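Local atomic coordinates of deoxyhypusine hydroxylase (Homo sapiens, PDB entry 4D50), a protein that hydroxylates the deoxyhypusine side chain of the translation factor eIF5A at a diiron centre, completing the formation of hypusine. Residues 83-94 / 115-126. Residues are numbered along the deposited sequence; the frame is centred on the assembly and turned at random.
Sequences LQDTRQEPMVRH and YSSDPVIEVAET. With FE (Fe (III) ion), chain C; PER (peroxide ion), chain E.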
ATOM      1  N   LEU A  83       4.827 -14.332   1.972  1.00 10.71           N
ATOM      2  CA  LEU A  83       3.468 -14.760   1.921  1.00 10.58           C
ATOM      3  C   LEU A  83       3.267 -16.051   2.686  1.00 11.85           C
ATOM      4  O   LEU A  83       2.293 -16.180   3.410  1.00 10.97           O
ATOM      5  CB  LEU A  83       3.014 -15.040   0.510  1.00 10.94           C
ATOM      6  CG  LEU A  83       1.604 -15.517   0.289  1.00 11.10           C
ATOM      7  CD1 LEU A  83       0.587 -14.625   0.974  1.00 12.04           C
ATOM      8  CD2 LEU A  83       1.305 -15.703  -1.207  1.00 12.37           C
ATOM      9  N   GLN A  84       4.180 -16.973   2.487  1.00 12.73           N
ATOM     10  CA  GLN A  84       4.066 -18.306   3.183  1.00 15.38           C
ATOM     11  C   GLN A  84       4.441 -18.285   4.665  1.00 17.26           C
ATOM     12  O   GLN A  84       3.993 -19.160   5.425  1.00 19.82           O
ATOM     13  CB  GLN A  84       4.846 -19.382   2.433  1.00 16.87           C
ATOM     14  CG  GLN A  84       4.404 -19.552   0.973  1.00 18.90           C
ATOM     15  CD  GLN A  84       4.960 -20.802   0.302  1.00 22.66           C
ATOM     16  OE1 GLN A  84       6.143 -20.889   0.010  1.00 20.99           O
ATOM     17  NE2 GLN A  84       4.074 -21.774   0.046  1.00 27.60           N
ATOM     18  N   ASP A  85       5.171 -17.274   5.107  1.00 16.60           N
ATOM     19  CA  ASP A  85       5.689 -17.277   6.448  1.00 16.81           C
ATOM     20  C   ASP A  85       4.586 -16.911   7.445  1.00 17.64           C
ATOM     21  O   ASP A  85       4.308 -15.781   7.611  1.00 15.94           O
ATOM     22  CB  ASP A  85       6.836 -16.321   6.547  1.00 16.86           C
ATOM     23  CG  ASP A  85       7.460 -16.321   7.942  1.00 18.29           C
ATOM     24  OD1 ASP A  85       6.952 -17.020   8.827  1.00 19.02           O
ATOM     25  OD2 ASP A  85       8.401 -15.593   8.148  1.00 19.51           O
ATOM     26  N   THR A  86       3.939 -17.903   8.078  1.00 18.91           N
ATOM     27  CA  THR A  86       2.829 -17.669   8.973  1.00 18.52           C
ATOM     28  C   THR A  86       3.160 -16.873  10.248  1.00 18.92           C
ATOM     29  O   THR A  86       2.239 -16.485  10.957  1.00 18.70           O
ATOM     30  CB  THR A  86       2.175 -18.965   9.462  1.00 20.81           C
ATOM     31  OG1 THR A  86       3.112 -19.639  10.272  1.00 19.81           O
ATOM     32  CG2 THR A  86       1.769 -19.879   8.357  1.00 20.71           C
ATOM     33  N   ARG A  87       4.434 -16.703  10.547  1.00 18.95           N
ATOM     34  CA  ARG A  87       4.862 -15.895  11.674  1.00 21.47           C
ATOM     35  C   ARG A  87       4.783 -14.382  11.322  1.00 21.85           C
ATOM     36  O   ARG A  87       4.608 -13.530  12.240  1.00 25.14           O
ATOM     37  CB  ARG A  87       6.285 -16.254  12.106  1.00 24.10           C
ATOM     38  CG  ARG A  87       6.517 -17.737  12.391  1.00 31.33           C
ATOM     39  CD  ARG A  87       7.821 -18.214  11.751  1.00 33.85           C
ATOM     40  NE  ARG A  87       8.552 -19.052  12.707  1.00 36.50           N
ATOM     41  CZ  ARG A  87       9.598 -18.659  13.432  1.00 41.56           C
ATOM     42  NH1 ARG A  87      10.162 -17.458  13.263  1.00 41.21           N
ATOM     43  NH2 ARG A  87      10.147 -19.508  14.286  1.00 43.44           N
ATOM     44  N   GLN A  88       4.834 -14.036  10.032  1.00 19.49           N
ATOM     45  CA  GLN A  88       4.720 -12.611   9.636  1.00 19.66           C
ATOM     46  C   GLN A  88       3.326 -12.074   9.984  1.00 20.16           C
ATOM     47  O   GLN A  88       2.366 -12.804   9.839  1.00 17.06           O
ATOM     48  CB  GLN A  88       4.993 -12.418   8.127  1.00 20.69           C
ATOM     49  CG  GLN A  88       6.391 -12.710   7.654  1.00 19.51           C
ATOM     50  CD  GLN A  88       7.416 -11.657   8.007  1.00 19.30           C
ATOM     51  OE1 GLN A  88       8.563 -11.778   7.641  1.00 22.43           O
ATOM     52  NE2 GLN A  88       7.010 -10.635   8.692  1.00 19.20           N
ATOM     53  N   GLU A  89       3.189 -10.794  10.382  1.00 18.71           N
ATOM     54  CA  GLU A  89       1.861 -10.206  10.676  1.00 18.99           C
ATOM     55  C   GLU A  89       0.996 -10.309   9.425  1.00 18.44           C
ATOM     56  O   GLU A  89       1.555 -10.237   8.350  1.00 15.25           O
ATOM     57  CB  GLU A  89       1.980  -8.727  11.049  1.00 20.52           C
ATOM     58  CG  GLU A  89       2.854  -8.419  12.300  1.00 21.62           C
ATOM     59  CD  GLU A  89       4.384  -8.662  12.164  1.00 22.49           C
ATOM     60  OE1 GLU A  89       5.007  -8.899  11.055  1.00 23.64           O
ATOM     61  OE2 GLU A  89       5.028  -8.590  13.236  1.00 27.73           O
ATOM     62  N   PRO A  90      -0.342 -10.379   9.573  1.00 16.70           N
ATOM     63  CA  PRO A  90      -1.298 -10.344   8.440  1.00 14.19           C
ATOM     64  C   PRO A  90      -1.039  -9.213   7.392  1.00 13.76           C
ATOM     65  O   PRO A  90      -1.140  -9.417   6.178  1.00 13.88           O
ATOM     66  CB  PRO A  90      -2.648 -10.099   9.137  1.00 16.66           C
ATOM     67  CG  PRO A  90      -2.493 -10.685  10.498  1.00 16.88           C
ATOM     68  CD  PRO A  90      -1.053 -10.487  10.873  1.00 18.34           C
ATOM     69  N   MET A  91      -0.780  -8.035   7.905  1.00 11.83           N
ATOM     70  CA  MET A  91      -0.514  -6.846   7.102  0.50 11.76           C
ATOM     71  C   MET A  91       0.704  -7.076   6.188  1.00 11.46           C
ATOM     72  O   MET A  91       0.743  -6.598   5.036  1.00 10.24           O
ATOM     73  CB  MET A  91      -0.294  -5.696   8.084  0.50 11.70           C
ATOM     74  CG  MET A  91       0.428  -4.465   7.653  0.50 12.30           C
ATOM     75  SD  MET A  91       0.427  -3.428   9.143  0.50 16.55           S
ATOM     76  CE  MET A  91       1.105  -1.954   8.415  0.50  9.37           C
ATOM     77  N   VAL A  92       1.682  -7.806   6.705  1.00 10.42           N
ATOM     78  CA  VAL A  92       2.878  -8.051   5.977  1.00 11.37           C
ATOM     79  C   VAL A  92       2.586  -9.132   4.895  1.00 10.83           C
ATOM     80  O   VAL A  92       3.001  -9.002   3.735  1.00 13.19           O
ATOM     81  CB  VAL A  92       4.026  -8.461   6.911  1.00 12.51           C
ATOM     82  CG1 VAL A  92       5.189  -8.893   6.109  1.00 12.52           C
ATOM     83  CG2 VAL A  92       4.452  -7.243   7.764  1.00 12.58           C
ATOM     84  N   ARG A  93       1.884 -10.193   5.287  1.00 12.26           N
ATOM     85  CA  ARG A  93       1.607 -11.286   4.374  1.00 12.12           C
ATOM     86  C   ARG A  93       0.673 -10.795   3.295  1.00 10.51           C
ATOM     87  O   ARG A  93       0.849 -11.165   2.117  1.00 10.29           O
ATOM     88  CB  ARG A  93       1.024 -12.537   5.132  1.00 12.27           C
ATOM     89  CG  ARG A  93       2.017 -13.138   6.169  1.00 12.31           C
ATOM     90  CD  ARG A  93       1.401 -14.331   6.924  1.00 14.46           C
ATOM     91  NE  ARG A  93       1.028 -15.326   5.921  1.00 14.40           N
ATOM     92  CZ  ARG A  93      -0.076 -16.054   5.849  1.00 13.27           C
ATOM     93  NH1 ARG A  93      -1.007 -16.029   6.791  1.00 13.19           N
ATOM     94  NH2 ARG A  93      -0.245 -16.842   4.789  1.00 14.73           N
ATOM     95  N   HIS A  94      -0.313  -9.980   3.669  1.00 11.04           N
ATOM     96  CA  HIS A  94      -1.244  -9.398   2.682  1.00 10.55           C
ATOM     97  C   HIS A  94      -0.432  -8.625   1.662  1.00  8.87           C
ATOM     98  O   HIS A  94      -0.602  -8.820   0.400  1.00  7.73           O
ATOM     99  CB  HIS A  94      -2.337  -8.507   3.313  1.00 10.60           C
ATOM    100  CG  HIS A  94      -2.425  -7.164   2.702  1.00 10.77           C
ATOM    101  ND1 HIS A  94      -2.970  -6.933   1.455  1.00 11.09           N
ATOM    102  CD2 HIS A  94      -2.010  -5.975   3.171  1.00 12.24           C
ATOM    103  CE1 HIS A  94      -2.842  -5.649   1.174  1.00 12.96           C
ATOM    104  NE2 HIS A  94      -2.277  -5.048   2.207  1.00 12.78           N
ATOM    105  N   TYR A 115      -3.445 -19.568  -1.796  1.00 14.56           N
ATOM    106  CA  TYR A 115      -3.522 -18.699  -0.634  1.00 12.91           C
ATOM    107  C   TYR A 115      -4.795 -17.903  -0.627  1.00 12.61           C
ATOM    108  O   TYR A 115      -5.051 -17.189   0.329  1.00 11.19           O
ATOM    109  CB  TYR A 115      -2.259 -17.862  -0.424  1.00 12.97           C
ATOM    110  CG  TYR A 115      -1.170 -18.644   0.229  1.00 13.03           C
ATOM    111  CD1 TYR A 115      -0.343 -19.465  -0.531  1.00 13.78           C
ATOM    112  CD2 TYR A 115      -0.921 -18.553   1.563  1.00 13.37           C
ATOM    113  CE1 TYR A 115       0.632 -20.238   0.066  1.00 14.38           C
ATOM    114  CE2 TYR A 115       0.063 -19.299   2.169  1.00 14.32           C
ATOM    115  CZ  TYR A 115       0.821 -20.141   1.417  1.00 14.20           C
ATOM    116  OH  TYR A 115       1.783 -20.929   2.047  1.00 17.37           O
ATOM    117  N   SER A 116      -5.633 -18.101  -1.648  1.00 11.48           N
ATOM    118  CA  SER A 116      -6.954 -17.570  -1.639  1.00 11.65           C
ATOM    119  C   SER A 116      -7.793 -18.221  -0.566  1.00 13.91           C
ATOM    120  O   SER A 116      -8.865 -17.677  -0.254  1.00 14.82           O
ATOM    121  CB  SER A 116      -7.642 -17.756  -3.019  1.00 10.80           C
ATOM    122  OG  SER A 116      -6.999 -16.918  -4.001  1.00  9.12           O
ATOM    123  N   SER A 117      -7.315 -19.363  -0.042  1.00 14.66           N
ATOM    124  CA  SER A 117      -7.927 -20.072   1.047  1.00 16.93           C
ATOM    125  C   SER A 117      -7.173 -19.985   2.373  1.00 16.44           C
ATOM    126  O   SER A 117      -7.410 -20.768   3.299  1.00 16.62           O
ATOM    127  CB  SER A 117      -8.127 -21.524   0.679  1.00 18.74           C
ATOM    128  OG  SER A 117      -9.194 -21.583  -0.277  1.00 24.82           O
ATOM    129  N   ASP A 118      -6.298 -19.009   2.494  1.00 13.61           N
ATOM    130  CA  ASP A 118      -5.516 -18.852   3.731  1.00 13.33           C
ATOM    131  C   ASP A 118      -6.428 -18.582   4.887  1.00 12.23           C
ATOM    132  O   ASP A 118      -7.445 -17.906   4.713  1.00 12.85           O
ATOM    133  CB  ASP A 118      -4.562 -17.663   3.616  1.00 12.99           C
ATOM    134  CG  ASP A 118      -3.499 -17.680   4.671  1.00 13.90           C
ATOM    135  OD1 ASP A 118      -2.486 -18.393   4.481  1.00 16.04           O
ATOM    136  OD2 ASP A 118      -3.662 -16.998   5.696  1.00 14.27           O
ATOM    137  N   PRO A 119      -6.108 -19.115   6.069  1.00 13.63           N
ATOM    138  CA  PRO A 119      -6.958 -18.844   7.250  1.00 15.43           C
ATOM    139  C   PRO A 119      -7.100 -17.368   7.688  1.00 14.98           C
ATOM    140  O   PRO A 119      -8.111 -17.030   8.320  1.00 15.46           O
ATOM    141  CB  PRO A 119      -6.304 -19.666   8.360  1.00 14.68           C
ATOM    142  CG  PRO A 119      -5.082 -20.324   7.808  1.00 15.98           C
ATOM    143  CD  PRO A 119      -5.044 -20.111   6.331  1.00 16.37           C
ATOM    144  N   VAL A 120      -6.126 -16.514   7.333  1.00 16.15           N
ATOM    145  CA  VAL A 120      -6.043 -15.092   7.705  1.00 15.42           C
ATOM    146  C   VAL A 120      -6.781 -14.373   6.578  1.00 16.44           C
ATOM    147  O   VAL A 120      -6.378 -14.400   5.407  1.00 13.04           O
ATOM    148  CB  VAL A 120      -4.596 -14.604   7.779  1.00 15.23           C
ATOM    149  CG1 VAL A 120      -4.524 -13.099   7.961  1.00 15.37           C
ATOM    150  CG2 VAL A 120      -3.844 -15.320   8.934  1.00 12.91           C
ATOM    151  N   ILE A 121      -7.867 -13.770   6.948  1.00 14.50           N
ATOM    152  CA  ILE A 121      -8.860 -13.255   5.995  1.00 16.69           C
ATOM    153  C   ILE A 121      -8.281 -12.153   5.072  1.00 14.40           C
ATOM    154  O   ILE A 121      -8.544 -12.178   3.847  1.00 12.36           O
ATOM    155  CB  ILE A 121     -10.087 -12.757   6.716  1.00 16.84           C
ATOM    156  CG1 ILE A 121     -11.175 -12.391   5.728  1.00 20.46           C
ATOM    157  CG2 ILE A 121      -9.783 -11.543   7.636  1.00 17.75           C
ATOM    158  CD1 ILE A 121     -11.665 -13.543   4.889  1.00 22.23           C
ATOM    159  N   GLU A 122      -7.479 -11.261   5.637  1.00 14.09           N
ATOM    160  CA  GLU A 122      -6.770 -10.231   4.818  1.00 13.62           C
ATOM    161  C   GLU A 122      -5.957 -10.908   3.698  1.00 12.98           C
ATOM    162  O   GLU A 122      -5.821 -10.416   2.536  1.00 12.95           O
ATOM    163  CB  GLU A 122      -5.752  -9.466   5.656  1.00 15.05           C
ATOM    164  CG  GLU A 122      -6.368  -8.542   6.675  1.00 16.84           C
ATOM    165  CD  GLU A 122      -6.781  -9.195   7.972  1.00 17.45           C
ATOM    166  OE1 GLU A 122      -6.542 -10.407   8.203  1.00 17.62           O
ATOM    167  OE2 GLU A 122      -7.318  -8.433   8.809  1.00 20.43           O
ATOM    168  N   VAL A 123      -5.353 -12.026   4.039  1.00 12.52           N
ATOM    169  CA  VAL A 123      -4.454 -12.730   3.050  1.00 10.87           C
ATOM    170  C   VAL A 123      -5.285 -13.416   1.946  1.00 10.26           C
ATOM    171  O   VAL A 123      -4.981 -13.322   0.837  1.00  9.37           O
ATOM    172  CB  VAL A 123      -3.547 -13.776   3.750  1.00 10.65           C
ATOM    173  CG1 VAL A 123      -2.715 -14.597   2.766  1.00 11.08           C
ATOM    174  CG2 VAL A 123      -2.633 -13.082   4.756  1.00 12.71           C
ATOM    175  N   ALA A 124      -6.255 -14.224   2.361  1.00 10.52           N
ATOM    176  CA  ALA A 124      -7.253 -14.812   1.493  1.00 10.26           C
ATOM    177  C   ALA A 124      -7.858 -13.809   0.541  1.00 10.64           C
ATOM    178  O   ALA A 124      -7.810 -14.015  -0.668  1.00  9.12           O
ATOM    179  CB  ALA A 124      -8.345 -15.440   2.288  1.00  9.64           C
ATOM    180  N   GLU A 125      -8.378 -12.693   1.080  1.00 11.39           N
ATOM    181  CA  GLU A 125      -8.930 -11.646   0.236  1.00 11.08           C
ATOM    182  C   GLU A 125      -7.941 -11.008  -0.730  1.00 10.55           C
ATOM    183  O   GLU A 125      -8.296 -10.801  -1.897  1.00 10.48           O
ATOM    184  CB  GLU A 125      -9.627 -10.558   1.062  1.00 12.40           C
ATOM    185  CG  GLU A 125     -10.867 -11.083   1.739  1.00 12.97           C
ATOM    186  CD  GLU A 125     -11.701 -10.004   2.448  1.00 14.54           C
ATOM    187  OE1 GLU A 125     -11.118  -8.991   2.850  1.00 13.70           O
ATOM    188  OE2 GLU A 125     -12.894 -10.217   2.699  1.00 17.26           O
ATOM    189  N   THR A 126      -6.770 -10.683  -0.222  1.00  9.06           N
ATOM    190  CA  THR A 126      -5.701 -10.100  -1.065  1.00  9.07           C
ATOM    191  C   THR A 126      -5.394 -11.063  -2.238  1.00  7.96           C
ATOM    192  O   THR A 126      -5.285 -10.595  -3.378  1.00  8.22           O
ATOM    193  CB  THR A 126      -4.403  -9.979  -0.271  1.00 10.12           C
ATOM    194  OG1 THR A 126      -4.633  -8.982   0.753  1.00 11.11           O
ATOM    195  CG2 THR A 126      -3.249  -9.621  -1.140  1.00 10.91           C
TER
HETATM  196 FE    FE C 301      -1.715  -2.901   2.488  1.00 14.36          FE
HETATM  197  O1  PER E 303      -1.275  -2.778   4.669  1.00 21.40           O
HETATM  198  O2  PER E 303      -1.519  -1.694   5.739  1.00 18.93           O
HETATM  199  O   HOH W   1      -0.854  -0.940   2.495  1.00 26.36           O
HETATM  200  O   HOH W   2      -2.091  -2.529   0.376  1.00 12.15           O
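R93 and D118 form an end-on salt bridge, one nitrogen to each carboxylate oxygen. The bond from NH2 of R93 to OD1 of D118 is short and almost straight (2.7 Å); it lies in the guanidinium plane but meets OD1 from above the carboxylate, the two flat groups being turned 55° apart. NH1 of R93 reaches D118 OD2 on its syn side at 3.0 Å, while the backbone N of V120 closes an Asx turn onto OD2 from the opposite face. A bend at chi3 (58°) turns the guanidinium so that NE and NH2 also grip the carbonyl oxygen of L83, at the end of helix 76-84. Nearer the metal, ND1 of H94 donates to OG1 of T126 (2.7 Å), whose hydroxyl in turn donates to the carbonyl oxygen of E122 at 2.6 Å. NE2 of H94 binds iron at 2.2 Å, E95 and H212 being the other protein ligands.

Packing fills in around these bonds. V123 sits as a knob among L83, P90, R93 and H94, CG1 touching L83 CD1 and CG2 lying against CB of R93. CG of L83 stands over one face of the Y115 ring in a CH-pi contact, with CD2 beside it, and Q84 NE2 donates to the Y115 hydroxyl. Toward the start of both helices, CB of P90 meets V120 CG1 at 3.7 Å.

The segments 90-94 and 121-126, of helices 90-103 and 121-140, run nearly parallel (12°) within the HEAT-repeat region. The arginine ties the preceding helix end to the next inter-helix turn, while T126 acts as a second-shell residue: its bond to ND1 and the NE2-iron bond together fix the rotation of the H94 imidazole.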